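Tyrocidine synthetase 3 (Brevibacillus brevis, PDB 2JGP) takes part in the nonribosomal synthesis of the antibiotic tyrocidine, the PCP-C bidomain described here pairing a peptidyl carrier domain with a peptide bond-forming condensation domain. Local coordinates at residues I144-S149 and V245-R250; H270-Y275 and Y402-Y407; Q278-D283 and T374-N379. All blocks are in the same frame, centred on the assembly; numbering follows the deposited sequence.

Contact 1: I144-S149 and V245-R250; sequences IARHES and VLPELR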
loop_
_atom_site.group_PDB
_atom_site.type_symbol
_atom_site.label_atom_id
_atom_site.label_comp_id
_atom_site.label_asym_id
_atom_site.label_seq_id
_atom_site.Cartn_x
_atom_site.Cartn_y
_atom_site.Cartn_z
ATOM N N ILE A 144 22.317 5.344 -6.791
ATOM C CA ILE A 144 21.867 5.755 -8.118
ATOM C C ILE A 144 22.308 4.744 -9.177
ATOM O O ILE A 144 21.528 4.396 -10.057
ATOM C CB ILE A 144 22.391 7.163 -8.476
ATOM C CG1 ILE A 144 21.743 8.214 -7.565
ATOM C CG2 ILE A 144 22.087 7.495 -9.930
ATOM C CD1 ILE A 144 22.466 9.551 -7.558
ATOM N N ALA A 145 23.551 4.271 -9.083
ATOM C CA ALA A 145 24.040 3.210 -9.972
ATOM C C ALA A 145 23.247 1.910 -9.800
ATOM O O ALA A 145 22.968 1.213 -10.777
ATOM C CB ALA A 145 25.527 2.949 -9.729
ATOM N N ARG A 146 22.887 1.598 -8.558
ATOM C CA ARG A 146 22.197 0.345 -8.225
ATOM C C ARG A 146 20.744 0.294 -8.688
ATOM O O ARG A 146 20.284 -0.739 -9.178
ATOM C CB ARG A 146 22.252 0.111 -6.709
ATOM C CG ARG A 146 21.425 -1.060 -6.193
ATOM C CD ARG A 146 21.703 -1.275 -4.709
ATOM N NE ARG A 146 20.771 -2.212 -4.080
ATOM C CZ ARG A 146 20.829 -3.534 -4.217
ATOM N NH1 ARG A 146 21.736 -4.096 -5.002
ATOM N NH2 ARG A 146 19.947 -4.294 -3.587
ATOM N N HIS A 147 20.021 1.396 -8.510
ATOM C CA HIS A 147 18.577 1.418 -8.724
ATOM C C HIS A 147 18.213 2.155 -10.008
ATOM O O HIS A 147 18.363 3.372 -10.085
ATOM C CB HIS A 147 17.889 2.072 -7.520
ATOM C CG HIS A 147 18.028 1.292 -6.251
ATOM N ND1 HIS A 147 17.464 0.045 -6.081
ATOM C CD2 HIS A 147 18.674 1.573 -5.096
ATOM C CE1 HIS A 147 17.756 -0.406 -4.874
ATOM N NE2 HIS A 147 18.488 0.501 -4.255
ATOM N N GLU A 148 17.732 1.414 -11.011
ATOM C CA GLU A 148 17.414 1.988 -12.323
ATOM C C GLU A 148 16.397 3.113 -12.243
ATOM O O GLU A 148 16.406 4.014 -13.088
ATOM C CB GLU A 148 16.887 0.928 -13.299
ATOM C CG GLU A 148 17.952 0.139 -14.010
ATOM C CD GLU A 148 17.413 -0.725 -15.147
ATOM O OE1 GLU A 148 16.176 -0.856 -15.304
ATOM O OE2 GLU A 148 18.250 -1.287 -15.880
ATOM N N SER A 149 15.507 3.055 -11.255
ATOM C CA SER A 149 14.519 4.117 -11.074
ATOM C C SER A 149 15.187 5.469 -10.800
ATOM O O SER A 149 14.648 6.514 -11.162
ATOM C CB SER A 149 13.538 3.763 -9.958
ATOM O OG SER A 149 12.672 2.713 -10.376
ATOM N N VAL A 245 28.280 -4.811 1.011
ATOM C CA VAL A 245 27.913 -5.247 -0.331
ATOM C C VAL A 245 26.457 -5.693 -0.307
ATOM O O VAL A 245 26.067 -6.508 0.530
ATOM C CB VAL A 245 28.796 -6.415 -0.806
ATOM C CG1 VAL A 245 28.490 -6.764 -2.255
ATOM C CG2 VAL A 245 30.270 -6.071 -0.635
ATOM N N LEU A 246 25.659 -5.154 -1.222
ATOM C CA LEU A 246 24.227 -5.431 -1.259
ATOM C C LEU A 246 23.919 -6.552 -2.253
ATOM O O LEU A 246 24.643 -6.720 -3.238
ATOM C CB LEU A 246 23.462 -4.163 -1.634
ATOM C CG LEU A 246 23.680 -2.965 -0.702
ATOM C CD1 LEU A 246 23.051 -1.704 -1.289
ATOM C CD2 LEU A 246 23.130 -3.250 0.689
ATOM N N PRO A 247 22.839 -7.319 -2.003
ATOM C CA PRO A 247 22.478 -8.445 -2.869
ATOM C C PRO A 247 21.965 -7.986 -4.229
ATOM O O PRO A 247 21.342 -6.930 -4.326
ATOM C CB PRO A 247 21.366 -9.149 -2.087
ATOM C CG PRO A 247 20.773 -8.094 -1.241
ATOM C CD PRO A 247 21.887 -7.160 -0.888
ATOM N N GLU A 248 22.215 -8.783 -5.263
ATOM C CA GLU A 248 21.857 -8.404 -6.630
ATOM C C GLU A 248 20.342 -8.365 -6.825
ATOM O O GLU A 248 19.614 -9.154 -6.225
ATOM C CB GLU A 248 22.487 -9.374 -7.637
ATOM C CG GLU A 248 24.019 -9.369 -7.642
ATOM C CD GLU A 248 24.620 -8.056 -8.128
ATOM O OE1 GLU A 248 23.887 -7.221 -8.707
ATOM O OE2 GLU A 248 25.837 -7.859 -7.927
ATOM N N LEU A 249 19.878 -7.434 -7.657
ATOM C CA LEU A 249 18.454 -7.291 -7.965
ATOM C C LEU A 249 18.111 -8.055 -9.239
ATOM O O LEU A 249 18.562 -7.693 -10.326
ATOM C CB LEU A 249 18.090 -5.811 -8.134
ATOM C CG LEU A 249 18.258 -4.922 -6.896
ATOM C CD1 LEU A 249 18.459 -3.455 -7.285
ATOM C CD2 LEU A 249 17.069 -5.068 -5.968
ATOM N N ARG A 250 17.310 -9.110 -9.103
ATOM C CA ARG A 250 16.920 -9.934 -10.246
ATOM C C ARG A 250 16.033 -9.184 -11.229
ATOM O O ARG A 250 16.182 -9.323 -12.445
ATOM C CB ARG A 250 16.170 -11.191 -9.782
ATOM C CG ARG A 250 15.671 -12.037 -10.947
ATOM C CD ARG A 250 15.101 -13.377 -10.541
ATOM N NE ARG A 250 14.797 -14.140 -11.750
ATOM C CZ ARG A 250 13.667 -14.057 -12.453
ATOM N NH1 ARG A 250 12.672 -13.267 -12.071
ATOM N NH2 ARG A 250 13.524 -14.791 -13.550
#
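Arg146, in the last turn of its helix, and Leu249, in an irregular loop, mark the closest backbone approach between 144-149 and 245-250, their CA atoms 8.5 Å apart, so side chains have to span the gap. Arg146 does most of this. Its CG stands anti to the backbone N (chi1 173°), and the chain runs extended from CG to NE into the loop. There the guanidinium grips one carbonyl oxygen end-on with two hydrogen bonds, from Arg146 NH1 (2.9 Å) and NH2 (3.1 Å) to Pro247 O. The oxygen sits in the guanidinium plane; NH2 approaches nearly along the C=O axis, whereas NH1 comes from above the carbonyl plane. Two leucines sandwich the flat group. Leu246 CB packs over the centre of one face, 3.7 Å from Arg146 CZ, and Leu249 CD1 lies over the centre of the opposite face. Both side chains cross the arginine at about a right angle. Leu249 CD1 also reaches the His147 ring, 3.8 Å from ND1, while Arg146 CG covers a face of that ring.

Arg146 thus bridges the C-terminal end of helix 133-146 to the loop before helix 253-263. Helix 227-241 joins both sides: its Glu236 forms a salt bridge with Arg146 NE and accepts a hydrogen bond from His147 NE2, and Leu246 packs against the same helix.

Contact 2: H270-Y275 and Y402-Y407; sequences HKQEAY and YGHQDY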
loop_
_atom_site.group_PDB
_atom_site.type_symbol
_atom_site.label_atom_id
_atom_site.label_comp_id
_atom_site.label_asym_id
_atom_site.label_seq_id
_atom_site.Cartn_x
_atom_site.Cartn_y
_atom_site.Cartn_z
ATOM N N HIS A 270 -8.966 -9.018 -17.849
ATOM C CA HIS A 270 -10.412 -8.807 -17.961
ATOM C C HIS A 270 -11.149 -9.340 -16.731
ATOM O O HIS A 270 -12.137 -8.756 -16.290
ATOM C CB HIS A 270 -10.952 -9.471 -19.223
ATOM C CG HIS A 270 -12.277 -8.939 -19.666
ATOM N ND1 HIS A 270 -13.460 -9.615 -19.456
ATOM C CD2 HIS A 270 -12.605 -7.800 -20.320
ATOM C CE1 HIS A 270 -14.461 -8.914 -19.959
ATOM N NE2 HIS A 270 -13.968 -7.809 -20.493
ATOM N N LYS A 271 -10.656 -10.444 -16.175
ATOM C CA LYS A 271 -11.236 -11.022 -14.971
ATOM C C LYS A 271 -10.891 -10.202 -13.726
ATOM O O LYS A 271 -11.732 -10.052 -12.837
ATOM C CB LYS A 271 -10.782 -12.475 -14.792
ATOM C CG LYS A 271 -11.334 -13.442 -15.829
ATOM C CD LYS A 271 -12.813 -13.721 -15.618
ATOM C CE LYS A 271 -13.327 -14.768 -16.590
ATOM N NZ LYS A 271 -14.781 -15.044 -16.383
ATOM N N GLN A 272 -9.664 -9.681 -13.655
ATOM C CA GLN A 272 -9.283 -8.757 -12.570
ATOM C C GLN A 272 -10.213 -7.551 -12.592
ATOM O O GLN A 272 -10.736 -7.146 -11.559
ATOM C CB GLN A 272 -7.835 -8.263 -12.698
ATOM C CG GLN A 272 -6.756 -9.331 -12.582
ATOM C CD GLN A 272 -6.586 -9.843 -11.176
ATOM O OE1 GLN A 272 -6.119 -9.119 -10.294
ATOM N NE2 GLN A 272 -6.956 -11.101 -10.952
ATOM N N GLU A 273 -10.413 -6.993 -13.782
ATOM C CA GLU A 273 -11.299 -5.847 -13.975
ATOM C C GLU A 273 -12.747 -6.177 -13.631
ATOM O O GLU A 273 -13.403 -5.417 -12.914
ATOM C CB GLU A 273 -11.220 -5.369 -15.426
ATOM C CG GLU A 273 -12.203 -4.258 -15.779
ATOM C CD GLU A 273 -12.001 -3.743 -17.184
ATOM O OE1 GLU A 273 -11.522 -2.600 -17.327
ATOM O OE2 GLU A 273 -12.317 -4.488 -18.138
ATOM N N ALA A 274 -13.234 -7.304 -14.155
ATOM C CA ALA A 274 -14.634 -7.713 -14.011
ATOM C C ALA A 274 -15.078 -7.742 -12.560
ATOM O O ALA A 274 -16.198 -7.331 -12.246
ATOM C CB ALA A 274 -14.858 -9.073 -14.646
ATOM N N TYR A 275 -14.200 -8.220 -11.678
ATOM C CA TYR A 275 -14.497 -8.242 -10.250
ATOM C C TYR A 275 -14.877 -6.853 -9.734
ATOM O O TYR A 275 -15.870 -6.700 -9.022
ATOM C CB TYR A 275 -13.324 -8.799 -9.429
ATOM C CG TYR A 275 -13.573 -8.642 -7.950
ATOM C CD1 TYR A 275 -14.354 -9.561 -7.254
ATOM C CD2 TYR A 275 -13.083 -7.537 -7.257
ATOM C CE1 TYR A 275 -14.609 -9.400 -5.908
ATOM C CE2 TYR A 275 -13.339 -7.367 -5.915
ATOM C CZ TYR A 275 -14.095 -8.297 -5.243
ATOM O OH TYR A 275 -14.348 -8.112 -3.905
ATOM N N TYR A 402 -7.740 -8.699 -2.694
ATOM C CA TYR A 402 -6.334 -9.070 -2.874
ATOM C C TYR A 402 -6.155 -10.016 -4.068
ATOM O O TYR A 402 -5.178 -9.899 -4.810
ATOM C CB TYR A 402 -5.755 -9.720 -1.614
ATOM C CG TYR A 402 -5.821 -8.869 -0.357
ATOM C CD1 TYR A 402 -5.940 -9.466 0.894
ATOM C CD2 TYR A 402 -5.788 -7.477 -0.415
ATOM C CE1 TYR A 402 -6.014 -8.701 2.057
ATOM C CE2 TYR A 402 -5.857 -6.706 0.748
ATOM C CZ TYR A 402 -5.969 -7.329 1.973
ATOM O OH TYR A 402 -6.050 -6.580 3.126
ATOM N N GLY A 403 -7.108 -10.925 -4.258
ATOM C CA GLY A 403 -7.097 -11.828 -5.410
ATOM C C GLY A 403 -7.297 -11.122 -6.746
ATOM O O GLY A 403 -6.992 -11.678 -7.800
ATOM N N HIS A 404 -7.825 -9.904 -6.705
ATOM C CA HIS A 404 -8.051 -9.125 -7.914
ATOM C C HIS A 404 -7.345 -7.780 -7.864
ATOM O O HIS A 404 -7.815 -6.803 -8.441
ATOM C CB HIS A 404 -9.546 -8.975 -8.147
ATOM C CG HIS A 404 -10.233 -10.285 -8.357
ATOM N ND1 HIS A 404 -10.650 -11.078 -7.311
ATOM C CD2 HIS A 404 -10.518 -10.969 -9.489
ATOM C CE1 HIS A 404 -11.191 -12.184 -7.793
ATOM N NE2 HIS A 404 -11.119 -12.142 -9.111
ATOM N N GLN A 405 -6.178 -7.755 -7.220
ATOM C CA GLN A 405 -5.416 -6.519 -7.033
ATOM C C GLN A 405 -4.659 -6.043 -8.277
ATOM O O GLN A 405 -4.155 -4.910 -8.308
ATOM C CB GLN A 405 -4.433 -6.677 -5.867
ATOM C CG GLN A 405 -3.209 -7.526 -6.172
ATOM C CD GLN A 405 -2.259 -7.583 -5.005
ATOM O OE1 GLN A 405 -1.303 -6.807 -4.924
ATOM N NE2 GLN A 405 -2.533 -8.478 -4.073
ATOM N N ASP A 406 -4.572 -6.884 -9.304
ATOM C CA ASP A 406 -3.813 -6.530 -10.505
ATOM C C ASP A 406 -4.677 -5.800 -11.535
ATOM O O ASP A 406 -4.632 -6.082 -12.739
ATOM C CB ASP A 406 -3.142 -7.771 -11.089
ATOM C CG ASP A 406 -2.083 -8.336 -10.161
ATOM O OD1 ASP A 406 -1.142 -7.597 -9.814
ATOM O OD2 ASP A 406 -2.193 -9.506 -9.766
ATOM N N TYR A 407 -5.467 -4.860 -11.028
ATOM C CA TYR A 407 -6.229 -3.923 -11.838
ATOM C C TYR A 407 -5.945 -2.530 -11.276
ATOM O O TYR A 407 -6.320 -2.244 -10.147
ATOM C CB TYR A 407 -7.714 -4.252 -11.753
ATOM C CG TYR A 407 -8.602 -3.389 -12.619
ATOM C CD1 TYR A 407 -8.450 -3.367 -14.002
ATOM C CD2 TYR A 407 -9.613 -2.616 -12.057
ATOM C CE1 TYR A 407 -9.269 -2.585 -14.799
ATOM C CE2 TYR A 407 -10.437 -1.834 -12.847
ATOM C CZ TYR A 407 -10.261 -1.818 -14.213
ATOM O OH TYR A 407 -11.084 -1.043 -14.995
#
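Gln272 meets the turn after helix 387-403 with both ends of its amide. OE1 accepts a hydrogen bond from Asp406 N at 2.9 Å, in the plane of the side-chain carbonyl, and NE2 donates to Gly403 O at 3.2 Å, lying on a lone pair of that oxygen. A bend at chi2 (-72°) turns CD toward the loop, and the amide closes on the backbone on both sides of His404. The pairing illustrates how one glutamine can serve a donor and an acceptor of an irregular chain at once.

Two aromatic contacts flank it. The rings of Tyr275 and His404 form an offset stack, centroids 4.6 Å apart and planes 12° from parallel; Tyr275 CB also lies over the imidazole face, 3.5 Å from His404 CD2. Farther along the loop, the Tyr407 ring lies with its face against helix 267-279: Glu273 CA sits over its centre, 3.8 Å from the centroid, in a CH-pi contact. The extended Glu273 side chain then carries OE1 to within 2.8 Å of Tyr407 OH, a weak hydrogen bond.

In the second shell, His404 ND1 bonds to the backbone O of Asp400, a ligand of the nearby sodium ion, and NE2 to Glu54 OE1. Glu54 and Arg14, which bonds Gly403 O and forms a salt bridge with Asp406 OD2, belong to the carrier-domain range, so this condensation-domain turn is a point of contact between the two domains. Its chemistry is partly ionic: Arg14 probably balances the charge of Asp406, and Glu54 may favour a protonated imidazole.

Contact 3: Q278-D283 and T374-N379; sequences QTFADD and TLAMRN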
loop_
_atom_site.group_PDB
_atom_site.type_symbol
_atom_site.label_atom_id
_atom_site.label_comp_id
_atom_site.label_asym_id
_atom_site.label_seq_id
_atom_site.Cartn_x
_atom_site.Cartn_y
_atom_site.Cartn_z
ATOM N N GLN A 278 -18.189 -5.369 -11.345
ATOM C CA GLN A 278 -19.319 -6.017 -10.667
ATOM C C GLN A 278 -19.537 -5.418 -9.281
ATOM O O GLN A 278 -20.658 -5.058 -8.926
ATOM C CB GLN A 278 -19.069 -7.527 -10.525
ATOM C CG GLN A 278 -19.187 -8.312 -11.826
ATOM C CD GLN A 278 -18.452 -9.658 -11.808
ATOM O OE1 GLN A 278 -18.316 -10.303 -12.843
ATOM N NE2 GLN A 278 -17.969 -10.072 -10.636
ATOM N N THR A 279 -18.458 -5.319 -8.502
ATOM C CA THR A 279 -18.517 -4.791 -7.139
ATOM C C THR A 279 -19.175 -3.406 -7.061
ATOM O O THR A 279 -19.899 -3.122 -6.105
ATOM C CB THR A 279 -17.106 -4.738 -6.488
ATOM O OG1 THR A 279 -16.594 -6.069 -6.336
ATOM C CG2 THR A 279 -17.147 -4.059 -5.118
ATOM N N PHE A 280 -18.933 -2.563 -8.064
ATOM C CA PHE A 280 -19.471 -1.196 -8.084
ATOM C C PHE A 280 -20.468 -0.964 -9.228
ATOM O O PHE A 280 -20.586 0.149 -9.743
ATOM C CB PHE A 280 -18.318 -0.186 -8.162
ATOM C CG PHE A 280 -17.381 -0.253 -6.993
ATOM C CD1 PHE A 280 -16.106 -0.778 -7.128
ATOM C CD2 PHE A 280 -17.785 0.194 -5.744
ATOM C CE1 PHE A 280 -15.247 -0.842 -6.041
ATOM C CE2 PHE A 280 -16.935 0.126 -4.656
ATOM C CZ PHE A 280 -15.665 -0.393 -4.803
ATOM N N ALA A 281 -21.197 -2.011 -9.605
ATOM C CA ALA A 281 -22.139 -1.946 -10.724
ATOM C C ALA A 281 -23.425 -1.200 -10.362
ATOM O O ALA A 281 -24.032 -0.537 -11.211
ATOM C CB ALA A 281 -22.467 -3.345 -11.212
ATOM N N ASP A 282 -23.829 -1.312 -9.099
ATOM C CA ASP A 282 -25.084 -0.731 -8.612
ATOM C C ASP A 282 -24.876 0.716 -8.126
ATOM O O ASP A 282 -23.993 1.418 -8.632
ATOM C CB ASP A 282 -25.670 -1.633 -7.512
ATOM C CG ASP A 282 -24.736 -1.801 -6.327
ATOM O OD1 ASP A 282 -25.228 -2.025 -5.204
ATOM O OD2 ASP A 282 -23.504 -1.720 -6.527
ATOM N N ASP A 283 -25.680 1.160 -7.158
ATOM C CA ASP A 283 -25.620 2.539 -6.662
ATOM C C ASP A 283 -24.421 2.718 -5.730
ATOM O O ASP A 283 -24.411 2.179 -4.622
ATOM C CB ASP A 283 -26.911 2.907 -5.913
ATOM C CG ASP A 283 -28.152 2.327 -6.562
ATOM O OD1 ASP A 283 -28.376 2.582 -7.767
ATOM O OD2 ASP A 283 -28.900 1.608 -5.861
ATOM N N THR A 374 -4.159 1.331 -4.344
ATOM C CA THR A 374 -5.256 1.468 -3.394
ATOM C C THR A 374 -6.403 0.592 -3.871
ATOM O O THR A 374 -6.698 0.525 -5.074
ATOM C CB THR A 374 -5.733 2.923 -3.247
ATOM O OG1 THR A 374 -4.628 3.760 -2.891
ATOM C CG2 THR A 374 -6.806 3.033 -2.162
ATOM N N LEU A 375 -7.015 -0.112 -2.927
ATOM C CA LEU A 375 -8.202 -0.890 -3.204
ATOM C C LEU A 375 -9.393 -0.170 -2.592
ATOM O O LEU A 375 -9.333 0.250 -1.442
ATOM C CB LEU A 375 -8.082 -2.282 -2.593
ATOM C CG LEU A 375 -6.796 -3.048 -2.902
ATOM C CD1 LEU A 375 -6.819 -4.389 -2.171
ATOM C CD2 LEU A 375 -6.602 -3.226 -4.404
ATOM N N ALA A 376 -10.469 -0.039 -3.361
ATOM C CA ALA A 376 -11.725 0.489 -2.843
ATOM C C ALA A 376 -12.459 -0.652 -2.158
ATOM O O ALA A 376 -13.058 -1.496 -2.824
ATOM C CB ALA A 376 -12.565 1.063 -3.968
ATOM N N MET A 377 -12.404 -0.684 -0.831
ATOM C CA MET A 377 -12.995 -1.774 -0.068
ATOM C C MET A 377 -14.431 -1.426 0.325
ATOM O O MET A 377 -14.660 -0.508 1.118
ATOM C CB MET A 377 -12.151 -2.046 1.178
ATOM C CG MET A 377 -12.274 -3.439 1.699
ATOM S SD MET A 377 -11.415 -4.639 0.656
ATOM C CE MET A 377 -9.714 -4.466 1.161
ATOM N N ARG A 378 -15.389 -2.160 -0.238
ATOM C CA ARG A 378 -16.811 -1.924 0.019
ATOM C C ARG A 378 -17.366 -2.967 0.979
ATOM O O ARG A 378 -17.194 -4.164 0.771
ATOM C CB ARG A 378 -17.608 -1.953 -1.287
ATOM C CG ARG A 378 -19.100 -1.676 -1.119
ATOM C CD ARG A 378 -19.790 -1.706 -2.464
ATOM N NE ARG A 378 -21.206 -1.346 -2.382
ATOM C CZ ARG A 378 -21.950 -0.993 -3.427
ATOM N NH1 ARG A 378 -21.432 -0.949 -4.653
ATOM N NH2 ARG A 378 -23.228 -0.679 -3.252
ATOM N N ASN A 379 -18.048 -2.498 2.017
ATOM C CA ASN A 379 -18.685 -3.376 2.990
ATOM C C ASN A 379 -20.034 -2.818 3.405
ATOM O O ASN A 379 -20.315 -1.638 3.197
ATOM C CB ASN A 379 -17.781 -3.556 4.207
ATOM C CG ASN A 379 -16.645 -4.516 3.944
ATOM O OD1 ASN A 379 -15.489 -4.109 3.775
ATOM N ND2 ASN A 379 -16.971 -5.803 3.874
#
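The side chains of Phe280 and Arg378 slide past each other in opposite directions, with ring and guanidinium planes 21° apart. One face of the Phe280 ring is covered over its centre by Thr279 CG2, its own neighbour in sequence. At the ring edge, in plane, lies Ala376 O, 3.5 Å from CZ, and Phe280 CZ is also 3.5 Å from Ala376 CB. The Arg378 guanidinium has Phe280 CA at its edge and in its plane, and the aliphatic part of the arginine passes beside the ring, CB and CD each lying 4.0 Å from Phe280 CE2.

This apolar passage carries the charged end outward to Asp282. Arg378 CG is anti to the backbone N (chi1 -178°), and the extended chain brings the guanidinium tip to tip with the carboxylate, the two planes 17° apart. The salt bridge is led by NH1, 2.9 Å from Asp282 OD2, which it meets on the syn side; the oxygen is tilted from the guanidinium plane. A second, weak bond joins NH2 to Asp282 OD1 at 3.1 Å. Thr279 O also lies 3.0 Å from Arg378 NH1, bringing the last helical carbonyl close to the cation. Asp349 forms a further salt bridge with NH2, so two carboxylates would be expected to favour the charged arginine.

The contact ties the C-terminal end of helix 267-279 and the loop beyond it to strand 373-379, which pairs antiparallel with strand 350-356 within the condensation domain, a member of the CoA-dependent acyltransferase clan with its chloramphenicol acetyltransferase-like fold.

From the N terminus, contact 1 comes first, closing a loop of 95 residues between 144-149 and 245-250 that contains both helices and strands. It ends before contact 2 opens, and their nearest atoms are about 15 Å apart. Helix 267-279 then begins two closures: 270-275 returns to 402-407, and the shorter return of 278-283 to 374-379 falls within that span. Contact 2 therefore ties helix 267-279 to the end of helix 387-403 and the turn after it, and contact 3 ties the helix end and the loop beyond it to strand 373-379. They touch through Tyr402 CD2 and Leu375 CD1, 3.7 Å apart, whereas contact 1 lies across the chain's centre from contact 3.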